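Local structure of Cwp19 (Clostridioides difficile, 5OQ3) at residues 53-58 / 105-110. The protein probably hydrolyses bacterial cell-wall peptidoglycan, this chain being its TIM-barrel glycoside hydrolase domain. Residues are numbered along the deposited sequence; the frame is centred on the assembly and turned at random.
Sequences EYTDLL and LPFLIE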
ATOM      1  N   GLU A  53      22.234  -5.205  -1.866  1.00 14.94           N
ATOM      2  CA  GLU A  53      21.154  -4.948  -2.811  1.00 15.83           C
ATOM      3  C   GLU A  53      20.277  -3.745  -2.372  1.00 15.18           C
ATOM      4  O   GLU A  53      19.936  -2.896  -3.173  1.00 15.23           O
ATOM      5  CB  GLU A  53      20.290  -6.198  -3.005  1.00 15.52           C
ATOM      6  CG  GLU A  53      20.922  -7.235  -3.891  1.00 17.95           C
ATOM      7  CD  GLU A  53      20.348  -8.629  -3.763  1.00 20.64           C
ATOM      8  OE1 GLU A  53      19.414  -8.864  -2.970  1.00 21.41           O
ATOM      9  OE2 GLU A  53      20.868  -9.508  -4.502  1.00 27.21           O
ATOM     10  N   TYR A  54      20.014  -3.630  -1.062  1.00 12.61           N
ATOM     11  CA  TYR A  54      19.221  -2.529  -0.543  1.00 12.62           C
ATOM     12  C   TYR A  54      19.946  -1.193  -0.614  1.00 12.95           C
ATOM     13  O   TYR A  54      19.365  -0.198  -1.089  1.00 13.41           O
ATOM     14  CB  TYR A  54      18.807  -2.784   0.870  1.00 11.85           C
ATOM     15  CG  TYR A  54      17.918  -1.711   1.451  1.00 12.03           C
ATOM     16  CD1 TYR A  54      16.604  -1.520   0.990  1.00 11.53           C
ATOM     17  CD2 TYR A  54      18.385  -0.876   2.435  1.00 11.19           C
ATOM     18  CE1 TYR A  54      15.765  -0.552   1.552  1.00 11.77           C
ATOM     19  CE2 TYR A  54      17.590   0.074   3.005  1.00 10.72           C
ATOM     20  CZ  TYR A  54      16.271   0.242   2.556  1.00  9.87           C
ATOM     21  OH  TYR A  54      15.459   1.147   3.156  1.00 10.66           O
ATOM     22  N   THR A  55      21.202  -1.162  -0.172  1.00 12.03           N
ATOM     23  CA  THR A  55      21.906   0.124  -0.214  1.00 11.73           C
ATOM     24  C   THR A  55      22.149   0.606  -1.639  1.00 13.62           C
ATOM     25  O   THR A  55      22.089   1.788  -1.921  1.00 14.99           O
ATOM     26  CB  THR A  55      23.197   0.149   0.637  1.00 14.01           C
ATOM     27  OG1 THR A  55      24.036  -0.918   0.230  1.00 18.53           O
ATOM     28  CG2 THR A  55      22.865   0.016   2.106  1.00 14.73           C
ATOM     29  N   ASP A  56      22.447  -0.320  -2.530  1.00 13.83           N
ATOM     30  CA  ASP A  56      22.608   0.040  -3.926  1.00 14.29           C
ATOM     31  C   ASP A  56      21.305   0.598  -4.504  1.00 15.16           C
ATOM     32  O   ASP A  56      21.314   1.557  -5.280  1.00 16.45           O
ATOM     33  CB  ASP A  56      23.014  -1.190  -4.754  1.00 16.02           C
ATOM     34  CG  ASP A  56      24.491  -1.583  -4.589  1.00 19.99           C
ATOM     35  OD1 ASP A  56      25.309  -0.809  -3.998  1.00 22.76           O
ATOM     36  OD2 ASP A  56      24.818  -2.690  -5.107  1.00 24.48           O
ATOM     37  N   LEU A  57      20.185   0.001  -4.118  1.00 13.63           N
ATOM     38  CA  LEU A  57      18.876   0.479  -4.559  1.00 12.83           C
ATOM     39  C   LEU A  57      18.620   1.893  -4.015  1.00 12.81           C
ATOM     40  O   LEU A  57      18.268   2.795  -4.767  1.00 14.15           O
ATOM     41  CB  LEU A  57      17.788  -0.523  -4.216  1.00 14.30           C
ATOM     42  CG  LEU A  57      16.342  -0.139  -4.561  1.00 15.35           C
ATOM     43  CD1 LEU A  57      16.210   0.056  -6.075  1.00 16.67           C
ATOM     44  CD2 LEU A  57      15.376  -1.189  -4.061  1.00 16.89           C
ATOM     45  N   LEU A  58      18.842   2.111  -2.718  1.00 11.85           N
ATOM     46  CA  LEU A  58      18.628   3.446  -2.190  1.00 12.69           C
ATOM     47  C   LEU A  58      19.519   4.469  -2.858  1.00 12.91           C
ATOM     48  O   LEU A  58      19.102   5.608  -3.082  1.00 13.55           O
ATOM     49  CB  LEU A  58      18.873   3.471  -0.712  1.00 13.01           C
ATOM     50  CG  LEU A  58      17.909   2.730   0.192  1.00 11.77           C
ATOM     51  CD1 LEU A  58      18.158   3.188   1.604  1.00 13.57           C
ATOM     52  CD2 LEU A  58      16.459   3.018  -0.163  1.00 13.50           C
ATOM     53  N   LEU A 105      14.909  -5.060   9.387  1.00  9.36           N
ATOM     54  CA  LEU A 105      14.266  -3.752   9.463  1.00  9.24           C
ATOM     55  C   LEU A 105      15.130  -2.596  10.015  1.00  9.31           C
ATOM     56  O   LEU A 105      15.111  -1.509   9.427  1.00  9.01           O
ATOM     57  CB  LEU A 105      12.891  -3.836  10.161  1.00  8.87           C
ATOM     58  CG  LEU A 105      12.057  -2.577  10.177  1.00  9.08           C
ATOM     59  CD1 LEU A 105      11.835  -2.047   8.760  1.00  8.96           C
ATOM     60  CD2 LEU A 105      10.711  -2.789  10.863  1.00  9.46           C
ATOM     61  N   PRO A 106      15.913  -2.832  11.101  1.00  8.39           N
ATOM     62  CA  PRO A 106      16.813  -1.758  11.572  1.00  9.40           C
ATOM     63  C   PRO A 106      17.736  -1.267  10.463  1.00  8.63           C
ATOM     64  O   PRO A 106      18.014  -0.062  10.374  1.00  9.59           O
ATOM     65  CB  PRO A 106      17.571  -2.416  12.722  1.00 10.47           C
ATOM     66  CG  PRO A 106      16.624  -3.420  13.240  1.00  9.58           C
ATOM     67  CD  PRO A 106      15.922  -3.972  12.047  1.00  8.84           C
ATOM     68  N   PHE A 107      18.282  -2.203   9.674  1.00  9.30           N
ATOM     69  CA  PHE A 107      19.145  -1.848   8.566  1.00  9.45           C
ATOM     70  C   PHE A 107      18.420  -1.054   7.484  1.00  9.50           C
ATOM     71  O   PHE A 107      18.897   0.005   7.022  1.00 10.96           O
ATOM     72  CB  PHE A 107      19.738  -3.104   7.958  1.00 11.00           C
ATOM     73  CG  PHE A 107      20.767  -2.848   6.911  1.00 11.90           C
ATOM     74  CD1 PHE A 107      22.116  -2.648   7.278  1.00 12.59           C
ATOM     75  CD2 PHE A 107      20.439  -2.842   5.567  1.00 12.96           C
ATOM     76  CE1 PHE A 107      23.099  -2.433   6.309  1.00 13.56           C
ATOM     77  CE2 PHE A 107      21.424  -2.635   4.592  1.00 13.24           C
ATOM     78  CZ  PHE A 107      22.745  -2.418   4.964  1.00 12.88           C
ATOM     79  N   LEU A 108      17.210  -1.502   7.188  1.00  8.54           N
ATOM     80  CA  LEU A 108      16.420  -0.811   6.147  1.00  8.96           C
ATOM     81  C   LEU A 108      16.121   0.647   6.537  1.00  8.31           C
ATOM     82  O   LEU A 108      16.228   1.533   5.735  1.00  9.09           O
ATOM     83  CB  LEU A 108      15.146  -1.543   5.825  1.00  9.84           C
ATOM     84  CG  LEU A 108      15.242  -3.015   5.435  1.00 10.73           C
ATOM     85  CD1 LEU A 108      13.862  -3.639   5.201  1.00 12.07           C
ATOM     86  CD2 LEU A 108      16.089  -3.177   4.190  1.00 14.61           C
ATOM     87  N   ILE A 109      15.837   0.853   7.831  1.00  7.60           N
ATOM     88  CA  ILE A 109      15.530   2.159   8.352  1.00  8.03           C
ATOM     89  C   ILE A 109      16.785   3.045   8.510  1.00  7.86           C
ATOM     90  O   ILE A 109      16.837   4.196   8.025  1.00  8.60           O
ATOM     91  CB  ILE A 109      14.799   2.038   9.688  1.00  7.90           C
ATOM     92  CG1 ILE A 109      13.415   1.407   9.461  1.00  7.97           C
ATOM     93  CG2 ILE A 109      14.628   3.413  10.321  1.00  8.37           C
ATOM     94  CD1 ILE A 109      12.774   1.020  10.769  1.00  8.40           C
ATOM     95  N   GLU A 110      17.813   2.476   9.151  1.00  7.91           N
ATOM     96  CA  GLU A 110      18.988   3.265   9.462  1.00  9.39           C
ATOM     97  C   GLU A 110      19.713   3.678   8.172  1.00  9.44           C
ATOM     98  O   GLU A 110      20.231   4.806   8.095  1.00 11.25           O
ATOM     99  CB  GLU A 110      19.919   2.552  10.430  1.00  9.94           C
ATOM    100  CG  GLU A 110      19.337   2.448  11.839  1.00  9.53           C
ATOM    101  CD  GLU A 110      20.117   1.662  12.850  1.00 11.15           C
ATOM    102  OE1 GLU A 110      21.038   0.937  12.505  1.00 13.16           O
ATOM    103  OE2 GLU A 110      19.769   1.793  14.070  1.00 11.16           O
TER
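Tyr54 reaches across from helix 47-63 to helix 104-114 and meets Leu108 through both its hydroxyl and its ring. The polar link is one hydrogen bond. Tyr54 OH donates to the backbone O of Leu108 at 2.7 Å. The bond meets the carbonyl at 120°, with the donor well out of the carbonyl plane. With chi1 at -177°, Tyr54 swings its ring away from its own backbone N and out toward the second helix.

The apolar part centres on the same ring. Leu108 CD2 makes a CH-pi contact over one face of the Tyr54 ring, 3.4 Å from the centroid and almost straight above it. Leu58 CG, one helical turn on from Tyr54, lies over the opposite face, offset toward the rim. The ring is thus held between two leucines, one from each helix. Phe107 adds a looser contact: its CE2 lies 4.1 Å from Tyr54 CD2 as the two side chains slide past each other. The far end of the Phe107 ring meets the Thr55 methyl, with CZ 3.8 Å from CG2, and these two side chains cross at about a right angle.

The segment axes run nearly parallel, 20° apart, with a closest approach of 10.7 Å. These helices follow the first and second barrel strands, 27-32 and 68-74, so the contact joins neighbours in the outer helical layer of the TIM barrel. Phe119 of strand 118-123 touches both Tyr54 and Leu108, so the contact packs against the barrel wall. Trp40 packs edge-to-face with Tyr54.

The chemistry implies a mainly apolar seam with one directional bond: the hydroxyl of a buried tyrosine is satisfied by a main-chain carbonyl, while the leucines on its two faces probably limit how far the ring can turn.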